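Local atomic coordinates of T-cell surface glycoprotein CD1A1 antigen (Gallus gallus, PDB entry 3JVG), a protein that probably presents lipid antigens to T cells, as other CD1 glycoproteins do, from a groove in its MHC class I-like ectodomain. Residues W51-L56 against L168-G173; F89-I95 against F108-E114; G126-Q130 against E141-A145. One frame throughout, in Å; residues are numbered along the deposited sequence. Where two conformers were deposited one is given.

Contact 1. Residues W51-L56 against L168-G173; sequences WLRPSL and LFIQAG
Trp51 lays one face of its indole against the end of helix 148-172, where Gly173 CA sits over the five-membered ring, 3.5 Å from its centroid and 12° off the ring normal. Glycine suits this place: having no side chain, Gly173 lets its CA lie directly on the indole. The benzene part of the same indole turns its edge to the face of Phe169 in a T-shaped pair, ring centroids 5.6 Å apart and planes at 71°. Leu52 also reaches the Phe169 ring over a face, its CD1 lying 4.1 Å from the ring centroid. At the rim of that ring Ser55 OG comes within 3.5 Å of Phe169 CE1, and Leu56 CD2 packs against the same edge carbon. The small Ala172 allows close approach, its CB touching both Trp51 CE3 and Ser55 CB. Leu56 CD1 and Leu168 CD2 are pressed tightly together, at 3.4 Å.

Behind this shell, Leu52 O holds the short helical turn by accepting from both Ser55 N and Ser55 OG. The hydroxyl reaches it because OG stands between backbone N and carbonyl carbon (chi1 82°), and it lies 2.8 Å from Leu52 O on a lone pair. Trp51 NE1 is hydrogen-bonded to Asp176 OD2.

Within the MHC class I-like domain, the contact joins the turn before helix 58-82 to the C-terminal end of helix 148-172, the two helices that flank the groove. Trp61 of helix 58-82 touches Leu56 and Phe169, while Met35 of strand 33-38 packs on Leu52 and Phe169.

Contact 2. Residues F89-I95 against F108-E114; sequences FVFQSSI and FFDIAYE
Phe89 sets its CB against Tyr113 CE1, 4.0 Å away, while its ring leads off toward Tyr87 and Phe16. Beyond the last bridged pair, Phe91 with Tyr113, Val90 O still accepts from Glu114 N. In one of its two modelled conformers Glu114 also brings OE2 to 3.1 Å from Val90 N, a bond that is therefore uncertain. Phe91 is paired with Tyr113 across a non-hydrogen-bonded site; Tyr113 CD1 lies over a face of the Phe91 ring, 3.6 Å from Phe91 CZ, and the two rings meet obliquely, planes at 36°, neither stacked nor T-shaped. Ile111 CG2 packs at the edge of the same Phe91 ring.

Gln92 and Ala112 exchange two backbone bonds, the shorter running 2.7 Å from Ala112 N to Gln92 O. These strands, 89-99 and 105-113, form an antiparallel beta hairpin in the floor of the MHC-like groove. Side chains alternate: Phe91, Ser93, Ile95, Phe109, Ile111 and Tyr113 project to the side of the helices, whereas Gln92, Ser94, Asp110 and Ala112 project to the other. There the amide of Gln92 is bonded to the second protein chain of the assembly, and the small Ala112 lets an aromatic side chain of that chain pack against it.

Ser93 is paired with Ile111, and its OG is hydrogen-bonded to Tyr71 OH and His12 ND1. Ser94 pairs with Asp110 through two bonds of 3.0 Å, Ser94 N to Asp110 O and Asp110 N to Ser94 O, and its OG touches the ring of Phe108. Ile95 runs alongside Phe109, its CD1 over the ring at 3.9 Å from the centroid.

Contact 3. Residues G126-Q130 against E141-A145; sequences GTWDQ and EHLMA. With NAG (2-acetamido-2-deoxy-beta-D-glucopyranose), chain H.
Strand 127-130 and helix 141-145 run antiparallel, at 175°, with their axes 7.7 Å apart at closest, and the segments draw near at Thr127 with Ala145 and at Gln130 with Glu141. Trp128 directs its side chain to the helix, where Met144 CB lies over one face of the indole, 3.7 Å from the centroid of the five-membered ring and 20° off its normal. CD1 is the ring atom nearest to that methylene, at 3.5 Å from Met144 CB. The methionine then bends at chi2 (-61°) and its sulfur makes a more distant Met-aromatic contact above the same face, SD 5.2 Å from the centroid. The flexible methionine follows the flat ring and also packs on Leu119 and Leu78. Trp128 NE1 is satisfied by Asn151, whose ND2 also bonds Met144 O, so one asparagine ties the indole to the helix backbone.

Strand 127-130 is an edge strand of the groove-floor sheet of this MHC-like fold, and helix 135-145 packs along it. At the start of the strand Gly126 and Thr127 both face Asn122 in a G1 beta bulge, whose first position has a left-handed backbone (positive phi) that glycine, lacking CB, adopts easily.

The aliphatic part of Glu141 lies against the strand: CG is 3.8 Å from Gln130 N, and CB meets Gln130 CB at 4.0 Å. Its OE2 comes to 3.2 Å from Trp128 O; both atoms are acceptors, so this proximity is no bond and may be mildly unfavourable. Thr127 OG1 approaches Ala145, where a small methyl fits. On another side of the helix the N-linked NAG, on Asn146, brings its acetamide methyl C8 near His142 CB, at 3.8 Å, and Leu143 N.

Following the chain from its N terminus, residues 51-56 come first and find their partner only at 168-173, so contact 1 closes a long loop of 111 residues. Contacts 2 and 3 both nest inside it, in series without crossing: 89-95 meets 108-114 across a hairpin, then 126-130 meets the end of the helix that follows it. Contact 2 lies within the groove floor, contact 3 fastens a helix to an edge strand of the same sheet, and contact 1 ties the turn before helix 58-82 to the C-terminal end of helix 148-172. Contacts 2 and 3 touch, with Phe109 CE1 3.5 Å from Trp128 CH2, whereas contact 1 stands apart, its centre about 27 Å from that of contact 2.

Contact 1. Residues W51-L56 against L168-G173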
loop_
_atom_site.group_PDB
_atom_site.type_symbol
_atom_site.label_atom_id
_atom_site.label_comp_id
_atom_site.label_asym_id
_atom_site.label_seq_id
_atom_site.Cartn_x
_atom_site.Cartn_y
_atom_site.Cartn_z
ATOM N N TRP A 51 -6.382 -14.135 14.721
ATOM C CA TRP A 51 -6.963 -13.500 15.932
ATOM C C TRP A 51 -8.294 -12.743 15.656
ATOM O O TRP A 51 -9.041 -12.442 16.572
ATOM C CB TRP A 51 -5.932 -12.584 16.591
ATOM C CG TRP A 51 -5.315 -11.572 15.606
ATOM C CD1 TRP A 51 -4.136 -11.696 14.918
ATOM C CD2 TRP A 51 -5.883 -10.313 15.220
ATOM N NE1 TRP A 51 -3.933 -10.571 14.125
ATOM C CE2 TRP A 51 -5.001 -9.722 14.289
ATOM C CE3 TRP A 51 -7.055 -9.623 15.578
ATOM C CZ2 TRP A 51 -5.263 -8.473 13.703
ATOM C CZ3 TRP A 51 -7.315 -8.376 14.995
ATOM C CH2 TRP A 51 -6.431 -7.828 14.074
ATOM N N LEU A 52 -8.614 -12.486 14.391
ATOM C CA LEU A 52 -9.836 -11.694 14.069
ATOM C C LEU A 52 -11.154 -12.309 14.521
ATOM O O LEU A 52 -11.864 -11.726 15.374
ATOM C CB LEU A 52 -9.931 -11.461 12.560
ATOM C CG LEU A 52 -9.760 -10.198 11.732
ATOM C CD1 LEU A 52 -9.640 -8.848 12.467
ATOM C CD2 LEU A 52 -8.679 -10.455 10.658
ATOM N N ARG A 53 -11.506 -13.462 13.936
ATOM C CA ARG A 53 -12.825 -14.074 14.190
ATOM C C ARG A 53 -13.137 -14.324 15.646
ATOM O O ARG A 53 -14.227 -14.060 16.052
ATOM C CB ARG A 53 -13.076 -15.358 13.366
ATOM C CG ARG A 53 -13.200 -15.125 11.849
ATOM C CD ARG A 53 -14.424 -14.240 11.483
ATOM N NE ARG A 53 -15.696 -14.952 11.712
ATOM C CZ ARG A 53 -16.845 -14.758 11.053
ATOM N NH1 ARG A 53 -16.936 -13.870 10.069
ATOM N NH2 ARG A 53 -17.919 -15.463 11.388
ATOM N N PRO A 54 -12.167 -14.789 16.459
ATOM C CA PRO A 54 -12.541 -15.031 17.833
ATOM C C PRO A 54 -12.544 -13.770 18.672
ATOM O O PRO A 54 -12.926 -13.825 19.860
ATOM C CB PRO A 54 -11.428 -15.979 18.333
ATOM C CG PRO A 54 -10.628 -16.394 17.078
ATOM C CD PRO A 54 -10.773 -15.207 16.206
ATOM N N SER A 55 -12.134 -12.640 18.089
ATOM C CA SER A 55 -12.082 -11.423 18.867
ATOM C C SER A 55 -13.469 -10.839 19.081
ATOM O O SER A 55 -13.654 -10.106 20.030
ATOM C CB SER A 55 -11.097 -10.393 18.289
ATOM O OG SER A 55 -11.700 -9.660 17.223
ATOM N N LEU A 56 -14.434 -11.186 18.223
ATOM C CA LEU A 56 -15.837 -10.735 18.398
ATOM C C LEU A 56 -16.766 -11.928 18.225
ATOM O O LEU A 56 -16.397 -12.886 17.532
ATOM C CB LEU A 56 -16.210 -9.726 17.323
ATOM C CG LEU A 56 -15.903 -8.222 17.219
ATOM C CD1 LEU A 56 -15.844 -7.455 18.570
ATOM C CD2 LEU A 56 -14.776 -8.042 16.480
ATOM N N LEU A 168 -9.885 -2.899 20.779
ATOM C CA LEU A 168 -9.967 -4.328 20.874
ATOM C C LEU A 168 -9.011 -5.066 19.910
ATOM O O LEU A 168 -8.431 -6.091 20.286
ATOM C CB LEU A 168 -11.389 -4.696 20.561
ATOM C CG LEU A 168 -11.616 -6.138 20.219
ATOM C CD1 LEU A 168 -11.783 -6.928 21.516
ATOM C CD2 LEU A 168 -12.886 -6.125 19.436
ATOM N N PHE A 169 -8.875 -4.570 18.674
ATOM C CA PHE A 169 -7.967 -5.164 17.675
ATOM C C PHE A 169 -6.476 -4.971 18.056
ATOM O O PHE A 169 -5.646 -5.876 17.838
ATOM C CB PHE A 169 -8.239 -4.577 16.268
ATOM C CG PHE A 169 -9.473 -5.149 15.577
ATOM C CD1 PHE A 169 -10.289 -6.097 16.210
ATOM C CD2 PHE A 169 -9.818 -4.746 14.295
ATOM C CE1 PHE A 169 -11.392 -6.648 15.563
ATOM C CE2 PHE A 169 -10.942 -5.302 13.646
ATOM C CZ PHE A 169 -11.730 -6.260 14.291
ATOM N N ILE A 170 -6.143 -3.801 18.612
ATOM C CA ILE A 170 -4.803 -3.578 19.181
ATOM C C ILE A 170 -4.454 -4.683 20.203
ATOM O O ILE A 170 -3.335 -5.203 20.196
ATOM C CB ILE A 170 -4.653 -2.199 19.846
ATOM C CG1 ILE A 170 -4.860 -1.075 18.818
ATOM C CG2 ILE A 170 -3.272 -2.077 20.579
ATOM C CD1 ILE A 170 -4.969 0.310 19.453
ATOM N N GLN A 171 -5.420 -5.057 21.044
ATOM C CA GLN A 171 -5.190 -6.088 22.039
ATOM C C GLN A 171 -5.185 -7.475 21.433
ATOM O O GLN A 171 -4.313 -8.257 21.737
ATOM C CB GLN A 171 -6.210 -6.038 23.194
ATOM C CG GLN A 171 -5.868 -5.076 24.375
ATOM C CD GLN A 171 -4.364 -4.784 24.525
ATOM O OE1 GLN A 171 -3.907 -3.648 24.294
ATOM N NE2 GLN A 171 -3.590 -5.819 24.876
ATOM N N ALA A 172 -6.178 -7.793 20.613
ATOM C CA ALA A 172 -6.263 -9.129 20.015
ATOM C C ALA A 172 -5.102 -9.433 19.045
ATOM O O ALA A 172 -4.547 -10.550 19.037
ATOM C CB ALA A 172 -7.587 -9.300 19.311
ATOM N N GLY A 173 -4.718 -8.446 18.246
ATOM C CA GLY A 173 -3.640 -8.640 17.283
ATOM C C GLY A 173 -2.273 -8.118 17.709
ATOM O O GLY A 173 -1.427 -7.792 16.855
#

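Contact 2. Residues F89-I95 against F108-E114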
loop_
_atom_site.group_PDB
_atom_site.type_symbol
_atom_site.label_atom_id
_atom_site.label_comp_id
_atom_site.label_asym_id
_atom_site.label_seq_id
_atom_site.Cartn_x
_atom_site.Cartn_y
_atom_site.Cartn_z
ATOM N N PHE A 89 -15.381 5.051 -15.080
ATOM C CA PHE A 89 -14.787 5.910 -14.063
ATOM C C PHE A 89 -14.627 5.133 -12.769
ATOM O O PHE A 89 -15.171 4.033 -12.623
ATOM C CB PHE A 89 -15.602 7.196 -13.841
ATOM C CG PHE A 89 -17.049 6.958 -13.541
ATOM C CD1 PHE A 89 -17.456 6.548 -12.286
ATOM C CD2 PHE A 89 -18.010 7.143 -14.523
ATOM C CE1 PHE A 89 -18.814 6.314 -12.032
ATOM C CE2 PHE A 89 -19.367 6.926 -14.263
ATOM C CZ PHE A 89 -19.764 6.512 -13.019
ATOM N N VAL A 90 -13.884 5.717 -11.834
ATOM C CA VAL A 90 -13.621 5.044 -10.597
ATOM C C VAL A 90 -13.895 5.889 -9.361
ATOM O O VAL A 90 -13.533 7.094 -9.309
ATOM C CB VAL A 90 -12.251 4.170 -10.605
ATOM C CG1 VAL A 90 -11.508 4.187 -11.911
ATOM C CG2 VAL A 90 -11.373 4.263 -9.327
ATOM N N PHE A 91 -14.571 5.263 -8.416
ATOM C CA PHE A 91 -14.741 5.805 -7.086
ATOM C C PHE A 91 -13.933 4.971 -6.123
ATOM O O PHE A 91 -13.757 3.758 -6.346
ATOM C CB PHE A 91 -16.192 5.806 -6.655
ATOM C CG PHE A 91 -16.964 6.962 -7.135
ATOM C CD1 PHE A 91 -17.642 6.895 -8.340
ATOM C CD2 PHE A 91 -17.027 8.122 -6.374
ATOM C CE1 PHE A 91 -18.396 8.013 -8.830
ATOM C CE2 PHE A 91 -17.782 9.245 -6.789
ATOM C CZ PHE A 91 -18.476 9.200 -8.037
ATOM N N GLN A 92 -13.424 5.648 -5.093
ATOM C CA GLN A 92 -12.811 5.032 -3.947
ATOM C C GLN A 92 -13.336 5.601 -2.621
ATOM O O GLN A 92 -13.794 6.786 -2.553
ATOM C CB GLN A 92 -11.274 5.164 -4.049
ATOM C CG GLN A 92 -10.662 4.600 -5.338
ATOM C CD GLN A 92 -9.318 5.255 -5.646
ATOM O OE1 GLN A 92 -9.284 6.246 -6.372
ATOM N NE2 GLN A 92 -8.233 4.785 -4.996
ATOM N N SER A 93 -13.289 4.766 -1.572
ATOM C CA SER A 93 -13.525 5.228 -0.195
ATOM C C SER A 93 -12.416 4.792 0.699
ATOM O O SER A 93 -11.920 3.688 0.535
ATOM C CB SER A 93 -14.782 4.624 0.491
ATOM O OG SER A 93 -15.833 4.414 -0.365
ATOM N N SER A 94 -12.131 5.617 1.710
ATOM C CA SER A 94 -11.164 5.313 2.772
ATOM C C SER A 94 -11.902 5.705 4.034
ATOM O O SER A 94 -12.328 6.869 4.169
ATOM C CB SER A 94 -9.923 6.158 2.574
ATOM O OG SER A 94 -8.924 5.951 3.560
ATOM N N ILE A 95 -12.095 4.745 4.960
ATOM C CA ILE A 95 -12.944 4.995 6.109
ATOM C C ILE A 95 -12.298 4.389 7.321
ATOM O O ILE A 95 -11.856 3.215 7.254
ATOM C CB ILE A 95 -14.342 4.306 5.938
ATOM C CG1 ILE A 95 -15.002 4.689 4.603
ATOM C CG2 ILE A 95 -15.306 4.772 7.027
ATOM C CD1 ILE A 95 -16.421 4.023 4.410
ATOM N N PHE A 108 -11.852 9.451 9.874
ATOM C CA PHE A 108 -11.832 9.880 8.492
ATOM C C PHE A 108 -12.865 9.138 7.701
ATOM O O PHE A 108 -13.122 7.949 7.961
ATOM C CB PHE A 108 -10.438 9.716 7.847
ATOM C CG PHE A 108 -9.812 8.339 8.027
ATOM C CD1 PHE A 108 -9.060 8.052 9.140
ATOM C CD2 PHE A 108 -9.928 7.372 7.025
ATOM C CE1 PHE A 108 -8.467 6.813 9.304
ATOM C CE2 PHE A 108 -9.313 6.132 7.133
ATOM C CZ PHE A 108 -8.591 5.824 8.308
ATOM N N PHE A 109 -13.489 9.837 6.756
ATOM C CA PHE A 109 -14.390 9.149 5.842
ATOM C C PHE A 109 -14.357 10.036 4.593
ATOM O O PHE A 109 -14.972 11.108 4.569
ATOM C CB PHE A 109 -15.808 9.026 6.458
ATOM C CG PHE A 109 -16.851 8.289 5.591
ATOM C CD1 PHE A 109 -18.123 8.039 6.129
ATOM C CD2 PHE A 109 -16.571 7.820 4.318
ATOM C CE1 PHE A 109 -19.112 7.346 5.400
ATOM C CE2 PHE A 109 -17.528 7.154 3.569
ATOM C CZ PHE A 109 -18.827 6.914 4.113
ATOM N N ASP A 110 -13.564 9.579 3.613
ATOM C CA ASP A 110 -13.325 10.280 2.377
ATOM C C ASP A 110 -13.742 9.411 1.187
ATOM O O ASP A 110 -13.524 8.173 1.162
ATOM C CB ASP A 110 -11.841 10.626 2.217
ATOM C CG ASP A 110 -11.356 11.623 3.263
ATOM O OD1 ASP A 110 -10.968 11.183 4.350
ATOM O OD2 ASP A 110 -11.313 12.852 2.970
ATOM N N ILE A 111 -14.335 10.076 0.207
ATOM C CA ILE A 111 -14.605 9.509 -1.079
ATOM C C ILE A 111 -13.791 10.213 -2.164
ATOM O O ILE A 111 -13.662 11.460 -2.204
ATOM C CB ILE A 111 -16.089 9.484 -1.316
ATOM C CG1 ILE A 111 -16.731 8.614 -0.176
ATOM C CG2 ILE A 111 -16.396 8.994 -2.703
ATOM C CD1 ILE A 111 -18.180 8.731 -0.047
ATOM N N ALA A 112 -13.172 9.380 -3.010
ATOM C CA ALA A 112 -12.470 9.915 -4.129
ATOM C C ALA A 112 -13.203 9.608 -5.434
ATOM O O ALA A 112 -13.977 8.623 -5.556
ATOM C CB ALA A 112 -10.997 9.411 -4.171
ATOM N N TYR A 113 -12.910 10.466 -6.407
ATOM C CA TYR A 113 -13.488 10.356 -7.732
ATOM C C TYR A 113 -12.402 10.727 -8.693
ATOM O O TYR A 113 -11.736 11.747 -8.532
ATOM C CB TYR A 113 -14.720 11.263 -7.896
ATOM C CG TYR A 113 -15.190 11.330 -9.316
ATOM C CD1 TYR A 113 -15.660 10.170 -9.987
ATOM C CD2 TYR A 113 -15.116 12.529 -10.019
ATOM C CE1 TYR A 113 -16.074 10.230 -11.310
ATOM C CE2 TYR A 113 -15.513 12.614 -11.367
ATOM C CZ TYR A 113 -15.993 11.467 -12.005
ATOM O OH TYR A 113 -16.384 11.599 -13.311
ATOM N N GLU A 114 -12.218 9.879 -9.687
ATOM C CA GLU A 114 -11.096 9.937 -10.609
ATOM C C GLU A 114 -9.808 10.223 -9.854
ATOM O O GLU A 114 -9.055 11.078 -10.263
ATOM C CB GLU A 114 -11.332 10.943 -11.756
ATOM C CG GLU A 114 -12.367 10.458 -12.877
ATOM C CD GLU A 114 -12.025 9.042 -13.583
ATOM O OE1 GLU A 114 -11.798 9.090 -14.853
ATOM O OE2 GLU A 114 -12.006 7.916 -12.927
#

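Contact 3. Residues G126-Q130 against E141-A145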
loop_
_atom_site.group_PDB
_atom_site.type_symbol
_atom_site.label_atom_id
_atom_site.label_comp_id
_atom_site.label_asym_id
_atom_site.label_seq_id
_atom_site.Cartn_x
_atom_site.Cartn_y
_atom_site.Cartn_z
ATOM N N GLY A 126 -21.550 16.551 11.542
ATOM C CA GLY A 126 -22.292 15.456 10.968
ATOM C C GLY A 126 -22.788 15.826 9.586
ATOM O O GLY A 126 -23.955 15.640 9.270
ATOM N N THR A 127 -21.929 16.410 8.763
ATOM C CA THR A 127 -22.304 16.592 7.372
ATOM C C THR A 127 -21.112 16.317 6.418
ATOM O O THR A 127 -20.057 15.888 6.880
ATOM C CB THR A 127 -22.862 17.982 7.147
ATOM O OG1 THR A 127 -23.584 18.028 5.882
ATOM C CG2 THR A 127 -21.716 19.011 7.235
ATOM N N TRP A 128 -21.313 16.616 5.128
ATOM C CA TRP A 128 -20.335 16.428 4.059
ATOM C C TRP A 128 -19.707 17.693 3.502
ATOM O O TRP A 128 -20.405 18.655 3.203
ATOM C CB TRP A 128 -20.958 15.595 2.949
ATOM C CG TRP A 128 -21.400 14.219 3.455
ATOM C CD1 TRP A 128 -22.612 13.897 4.045
ATOM C CD2 TRP A 128 -20.625 13.011 3.442
ATOM N NE1 TRP A 128 -22.639 12.564 4.368
ATOM C CE2 TRP A 128 -21.431 11.995 4.040
ATOM C CE3 TRP A 128 -19.317 12.684 2.993
ATOM C CZ2 TRP A 128 -20.998 10.671 4.164
ATOM C CZ3 TRP A 128 -18.879 11.371 3.136
ATOM C CH2 TRP A 128 -19.723 10.381 3.729
ATOM N N ASP A 129 -18.375 17.678 3.377
ATOM C CA ASP A 129 -17.621 18.707 2.624
ATOM C C ASP A 129 -17.414 18.299 1.156
ATOM O O ASP A 129 -16.895 17.203 0.856
ATOM C CB ASP A 129 -16.259 19.034 3.267
ATOM C CG ASP A 129 -16.350 19.310 4.800
ATOM O OD1 ASP A 129 -17.433 19.709 5.304
ATOM O OD2 ASP A 129 -15.317 19.119 5.510
ATOM N N GLN A 130 -17.804 19.216 0.263
ATOM C CA GLN A 130 -17.549 19.113 -1.158
ATOM C C GLN A 130 -16.049 19.336 -1.358
ATOM O O GLN A 130 -15.508 20.378 -0.928
ATOM C CB GLN A 130 -18.385 20.180 -1.891
ATOM C CG GLN A 130 -18.229 20.214 -3.420
ATOM C CD GLN A 130 -18.971 21.412 -4.107
ATOM O OE1 GLN A 130 -19.936 21.956 -3.599
ATOM N NE2 GLN A 130 -18.511 21.775 -5.277
ATOM N N GLU A 141 -22.649 16.315 -2.650
ATOM C CA GLU A 141 -22.660 16.942 -1.349
ATOM C C GLU A 141 -24.087 17.257 -0.942
ATOM O O GLU A 141 -24.502 16.954 0.167
ATOM C CB GLU A 141 -21.794 18.199 -1.319
ATOM C CG GLU A 141 -21.599 18.778 0.089
ATOM C CD GLU A 141 -22.780 19.653 0.524
ATOM O OE1 GLU A 141 -23.397 20.360 -0.318
ATOM O OE2 GLU A 141 -23.120 19.628 1.716
ATOM N N HIS A 142 -24.865 17.818 -1.850
ATOM C CA HIS A 142 -26.256 18.128 -1.475
ATOM C C HIS A 142 -27.120 16.903 -1.226
ATOM O O HIS A 142 -27.981 16.906 -0.333
ATOM C CB HIS A 142 -26.860 19.034 -2.509
ATOM C CG HIS A 142 -26.281 20.405 -2.476
ATOM N ND1 HIS A 142 -25.400 20.862 -3.428
ATOM C CD2 HIS A 142 -26.452 21.426 -1.591
ATOM C CE1 HIS A 142 -25.061 22.109 -3.141
ATOM N NE2 HIS A 142 -25.682 22.477 -2.033
ATOM N N LEU A 143 -26.840 15.839 -1.982
ATOM C CA LEU A 143 -27.569 14.584 -1.858
ATOM C C LEU A 143 -27.301 13.962 -0.491
ATOM O O LEU A 143 -28.224 13.597 0.230
ATOM C CB LEU A 143 -27.149 13.632 -2.991
ATOM C CG LEU A 143 -27.625 12.178 -2.949
ATOM C CD1 LEU A 143 -29.182 11.983 -3.107
ATOM C CD2 LEU A 143 -26.882 11.381 -4.004
ATOM N N MET A 144 -26.018 13.840 -0.152
ATOM C CA MET A 144 -25.562 13.294 1.112
ATOM C C MET A 144 -25.886 14.208 2.309
ATOM O O MET A 144 -26.112 13.702 3.431
ATOM C CB MET A 144 -24.055 12.988 1.029
ATOM C CG MET A 144 -23.688 11.929 0.005
ATOM S SD MET A 144 -24.487 10.332 0.405
ATOM C CE MET A 144 -25.949 10.417 -0.600
ATOM N N ALA A 145 -25.917 15.525 2.089
ATOM C CA ALA A 145 -26.377 16.477 3.141
ATOM C C ALA A 145 -27.811 16.209 3.554
ATOM O O ALA A 145 -28.252 16.565 4.660
ATOM C CB ALA A 145 -26.293 17.914 2.646
HETATM C C1 NAG H . -32.868 17.679 -0.583
HETATM C C2 NAG H . -32.861 17.618 -2.116
HETATM C C3 NAG H . -33.810 18.611 -2.802
HETATM C C4 NAG H . -35.192 18.631 -2.130
HETATM C C5 NAG H . -34.936 18.869 -0.638
HETATM C C6 NAG H . -36.189 19.142 0.199
HETATM C C7 NAG H . -31.052 16.877 -3.428
HETATM C C8 NAG H . -29.699 17.078 -4.050
HETATM N N2 NAG H . -31.558 17.839 -2.674
HETATM O O3 NAG H . -33.849 18.319 -4.194
HETATM O O4 NAG H . -36.069 19.583 -2.706
HETATM O O5 NAG H . -34.223 17.754 -0.138
HETATM O O6 NAG H . -36.632 18.005 0.910
HETATM O O7 NAG H . -31.664 15.831 -3.600
#